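TRNA delta(2)-isopentenylpyrophosphate transferase (Bacillus halodurans, PDB 3EXA) probably transfers a dimethylallyl group from dimethylallyl diphosphate to adenine 37 of tRNAs that read codons beginning with uridine. Local coordinates at residues E3-K16 and I85-G99. Residues are numbered along the deposited sequence; the frame is centred on the assembly and turned at random.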
# COMPACT_ATOMS: atom_id res chain seq x y z
N GLU A 3 30.49 -11.60 2.53
CA GLU A 3 30.16 -12.90 3.11
C GLU A 3 30.10 -13.91 1.96
O GLU A 3 29.53 -13.62 0.90
CB GLU A 3 28.78 -12.86 3.78
CG GLU A 3 28.73 -12.28 5.18
CD GLU A 3 27.31 -12.20 5.73
OE1 GLU A 3 26.53 -13.15 5.51
OE2 GLU A 3 26.96 -11.20 6.39
N LYS A 4 30.68 -15.08 2.18
CA LYS A 4 30.73 -16.15 1.19
C LYS A 4 29.49 -17.04 1.27
O LYS A 4 29.04 -17.38 2.36
CB LYS A 4 31.97 -17.02 1.40
CG LYS A 4 33.28 -16.30 1.20
CD LYS A 4 34.44 -17.24 1.48
CE LYS A 4 35.77 -16.50 1.37
NZ LYS A 4 36.93 -17.34 1.81
N LEU A 5 28.97 -17.43 0.11
CA LEU A 5 27.78 -18.28 0.06
C LEU A 5 27.82 -19.26 -1.11
O LEU A 5 27.92 -18.84 -2.27
CB LEU A 5 26.53 -17.42 -0.05
CG LEU A 5 25.22 -18.14 -0.32
CD1 LEU A 5 24.98 -19.26 0.68
CD2 LEU A 5 24.11 -17.11 -0.26
N VAL A 6 27.73 -20.55 -0.81
CA VAL A 6 27.72 -21.56 -1.86
C VAL A 6 26.29 -22.01 -2.10
O VAL A 6 25.57 -22.32 -1.15
CB VAL A 6 28.56 -22.81 -1.48
CG1 VAL A 6 28.47 -23.85 -2.59
CG2 VAL A 6 30.02 -22.42 -1.23
N ALA A 7 25.85 -22.03 -3.36
CA ALA A 7 24.50 -22.48 -3.67
C ALA A 7 24.55 -23.71 -4.57
O ALA A 7 25.31 -23.74 -5.54
CB ALA A 7 23.70 -21.37 -4.35
N ILE A 8 23.77 -24.73 -4.22
CA ILE A 8 23.70 -25.95 -5.00
C ILE A 8 22.25 -26.07 -5.43
O ILE A 8 21.36 -26.29 -4.61
CB ILE A 8 24.08 -27.19 -4.16
CG1 ILE A 8 25.48 -27.01 -3.59
CG2 ILE A 8 24.01 -28.44 -5.02
CD1 ILE A 8 25.90 -28.12 -2.66
N VAL A 9 22.02 -25.89 -6.72
CA VAL A 9 20.68 -25.93 -7.28
C VAL A 9 20.57 -27.05 -8.30
O VAL A 9 21.59 -27.59 -8.75
CB VAL A 9 20.39 -24.62 -7.98
CG1 VAL A 9 20.65 -23.46 -7.03
CG2 VAL A 9 21.29 -24.51 -9.21
N GLY A 10 19.35 -27.37 -8.70
CA GLY A 10 19.12 -28.43 -9.67
C GLY A 10 17.78 -29.09 -9.39
O GLY A 10 17.22 -28.90 -8.32
N PRO A 11 17.24 -29.87 -10.34
CA PRO A 11 15.95 -30.56 -10.17
C PRO A 11 16.00 -31.63 -9.09
O PRO A 11 17.00 -31.75 -8.38
CB PRO A 11 15.71 -31.15 -11.56
CG PRO A 11 17.10 -31.44 -12.03
CD PRO A 11 17.83 -30.18 -11.65
N THR A 12 14.93 -32.41 -8.96
CA THR A 12 14.87 -33.47 -7.95
C THR A 12 15.49 -34.75 -8.48
O THR A 12 15.43 -35.03 -9.67
CB THR A 12 13.41 -33.85 -7.58
OG1 THR A 12 12.53 -32.74 -7.80
CG2 THR A 12 13.34 -34.28 -6.10
N ALA A 13 16.07 -35.53 -7.57
CA ALA A 13 16.67 -36.81 -7.88
C ALA A 13 18.06 -36.79 -8.52
O ALA A 13 18.55 -37.83 -8.95
CB ALA A 13 15.71 -37.63 -8.73
N VAL A 14 18.69 -35.62 -8.57
CA VAL A 14 20.03 -35.52 -9.15
C VAL A 14 21.14 -35.69 -8.11
O VAL A 14 22.31 -35.52 -8.43
CB VAL A 14 20.25 -34.16 -9.86
CG1 VAL A 14 19.49 -34.12 -11.17
CG2 VAL A 14 19.81 -33.03 -8.96
N GLY A 15 20.78 -35.99 -6.87
CA GLY A 15 21.81 -36.19 -5.87
C GLY A 15 22.31 -34.92 -5.20
O GLY A 15 23.47 -34.83 -4.82
N LYS A 16 21.41 -33.96 -5.06
CA LYS A 16 21.71 -32.68 -4.45
C LYS A 16 22.04 -32.82 -2.96
O LYS A 16 22.88 -32.08 -2.43
CB LYS A 16 20.52 -31.76 -4.65
CG LYS A 16 20.88 -30.40 -5.20
CD LYS A 16 19.91 -29.89 -6.27
CE LYS A 16 18.49 -29.73 -5.75
NZ LYS A 16 17.72 -31.00 -5.84
N ILE A 85 22.91 -16.93 7.46
CA ILE A 85 24.17 -16.92 6.75
C ILE A 85 25.23 -16.21 7.57
O ILE A 85 26.39 -16.61 7.60
CB ILE A 85 24.02 -16.24 5.39
CG1 ILE A 85 23.27 -17.18 4.44
CG2 ILE A 85 25.36 -15.83 4.84
CD1 ILE A 85 22.86 -16.53 3.14
N THR A 86 24.81 -15.15 8.26
CA THR A 86 25.72 -14.38 9.11
C THR A 86 26.10 -15.17 10.35
O THR A 86 27.25 -15.16 10.76
CB THR A 86 25.07 -13.05 9.55
OG1 THR A 86 24.64 -12.32 8.40
CG2 THR A 86 26.08 -12.20 10.33
N GLU A 87 25.13 -15.87 10.94
CA GLU A 87 25.37 -16.66 12.14
C GLU A 87 26.31 -17.83 11.83
O GLU A 87 27.09 -18.26 12.68
CB GLU A 87 24.04 -17.17 12.71
CG GLU A 87 23.09 -16.05 13.17
CD GLU A 87 21.65 -16.53 13.37
OE1 GLU A 87 21.44 -17.55 14.06
OE2 GLU A 87 20.73 -15.87 12.84
N ILE A 88 26.24 -18.33 10.59
CA ILE A 88 27.10 -19.42 10.15
C ILE A 88 28.52 -18.86 9.95
O ILE A 88 29.51 -19.55 10.22
CB ILE A 88 26.56 -20.04 8.84
CG1 ILE A 88 25.24 -20.77 9.15
CG2 ILE A 88 27.59 -20.99 8.22
CD1 ILE A 88 24.54 -21.35 7.93
N HIS A 89 28.61 -17.62 9.49
CA HIS A 89 29.92 -16.99 9.30
C HIS A 89 30.54 -16.62 10.63
O HIS A 89 31.76 -16.61 10.77
CB HIS A 89 29.81 -15.75 8.43
CG HIS A 89 29.94 -16.04 6.97
ND1 HIS A 89 31.11 -16.47 6.40
CD2 HIS A 89 29.03 -16.00 5.97
CE1 HIS A 89 30.92 -16.70 5.11
NE2 HIS A 89 29.67 -16.42 4.83
N GLU A 90 29.69 -16.32 11.61
CA GLU A 90 30.14 -15.97 12.95
C GLU A 90 30.80 -17.19 13.60
O GLU A 90 31.63 -17.05 14.49
CB GLU A 90 28.96 -15.53 13.82
CG GLU A 90 28.13 -14.38 13.25
CD GLU A 90 28.57 -13.03 13.76
OE1 GLU A 90 27.98 -12.02 13.31
OE2 GLU A 90 29.49 -12.97 14.60
N ARG A 91 30.40 -18.39 13.16
CA ARG A 91 30.96 -19.63 13.69
C ARG A 91 32.20 -20.05 12.92
O ARG A 91 32.85 -21.02 13.28
CB ARG A 91 29.94 -20.78 13.61
CG ARG A 91 28.90 -20.79 14.71
CD ARG A 91 28.01 -22.03 14.59
NE ARG A 91 27.04 -21.96 13.49
CZ ARG A 91 25.95 -21.20 13.50
NH1 ARG A 91 25.69 -20.42 14.53
NH2 ARG A 91 25.11 -21.22 12.47
N GLY A 92 32.51 -19.30 11.87
CA GLY A 92 33.67 -19.61 11.05
C GLY A 92 33.41 -20.75 10.09
O GLY A 92 34.33 -21.44 9.67
N ARG A 93 32.14 -20.94 9.74
CA ARG A 93 31.72 -22.00 8.83
C ARG A 93 31.26 -21.39 7.52
O ARG A 93 30.98 -20.19 7.44
CB ARG A 93 30.55 -22.76 9.43
CG ARG A 93 30.79 -23.30 10.81
CD ARG A 93 31.53 -24.60 10.74
NE ARG A 93 31.59 -25.25 12.04
CZ ARG A 93 30.54 -25.74 12.69
NH1 ARG A 93 29.33 -25.64 12.15
NH2 ARG A 93 30.69 -26.34 13.86
N LEU A 94 31.15 -22.24 6.50
CA LEU A 94 30.71 -21.80 5.18
C LEU A 94 29.24 -22.18 4.95
O LEU A 94 28.89 -23.36 4.95
CB LEU A 94 31.59 -22.42 4.10
CG LEU A 94 31.16 -22.17 2.66
CD1 LEU A 94 31.17 -20.67 2.38
CD2 LEU A 94 32.10 -22.89 1.74
N PRO A 95 28.37 -21.17 4.75
CA PRO A 95 26.95 -21.42 4.51
C PRO A 95 26.63 -21.98 3.13
O PRO A 95 27.10 -21.47 2.11
CB PRO A 95 26.32 -20.05 4.74
CG PRO A 95 27.37 -19.14 4.19
CD PRO A 95 28.64 -19.73 4.78
N PHE A 96 25.81 -23.03 3.13
CA PHE A 96 25.38 -23.73 1.92
C PHE A 96 23.86 -23.62 1.72
O PHE A 96 23.08 -24.04 2.58
CB PHE A 96 25.77 -25.22 2.04
CG PHE A 96 27.17 -25.54 1.57
CD1 PHE A 96 27.39 -26.02 0.27
CD2 PHE A 96 28.26 -25.40 2.42
CE1 PHE A 96 28.67 -26.34 -0.18
CE2 PHE A 96 29.55 -25.73 1.98
CZ PHE A 96 29.75 -26.20 0.68
N LEU A 97 23.44 -23.06 0.58
CA LEU A 97 22.03 -22.95 0.26
C LEU A 97 21.78 -24.08 -0.74
O LEU A 97 22.24 -24.01 -1.90
CB LEU A 97 21.71 -21.59 -0.38
CG LEU A 97 20.24 -21.27 -0.69
CD1 LEU A 97 19.42 -21.29 0.57
CD2 LEU A 97 20.15 -19.92 -1.35
N VAL A 98 21.07 -25.10 -0.28
CA VAL A 98 20.78 -26.30 -1.07
C VAL A 98 19.33 -26.55 -1.46
O VAL A 98 18.42 -26.37 -0.65
CB VAL A 98 21.30 -27.58 -0.34
CG1 VAL A 98 21.06 -28.82 -1.20
CG2 VAL A 98 22.77 -27.44 -0.05
N GLY A 99 19.15 -26.97 -2.71
CA GLY A 99 17.83 -27.27 -3.24
C GLY A 99 16.94 -26.06 -3.28
O GLY A 99 17.43 -24.93 -3.29
O HOH W 1 23.66 -13.26 5.42
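V6 and I8 pair in parallel with F96 and V98 through four main-chain hydrogen bonds, V6 N to P95 O (3.1 Å), L97 N to V6 O, I8 N to L97 O and G99 N to I8 O. A fifth comes from a side chain: H89 NE2 donates to K4 O at 2.7 Å, in the carbonyl plane on a lone pair. This extends the pairing where P95, lacking an N-H, cannot. With alanine at H89, K4 O would probably lose this donor and the E3 side chain part of its packing, weakening one link between helix and strand. The two strands are central neighbours in the parallel sheet of a P-loop NTPase fold, and 4-9 runs into the Walker A loop, predicted to bind ATP and, as in relatives, probably the substrate. There K16 bends back, NZ bonding P11 O at 2.7 Å. Apolar side chains pack on both faces of this strand pair. V6 CB sits over the F96 ring, 4.0 Å from its centroid, and V6 CG1, anti to the backbone N (chi1 178°), lies 3.5 Å from F96 CE1. On the other face, with A7 and L97, L5 CD2 meets I85 CD1 at 3.7 Å.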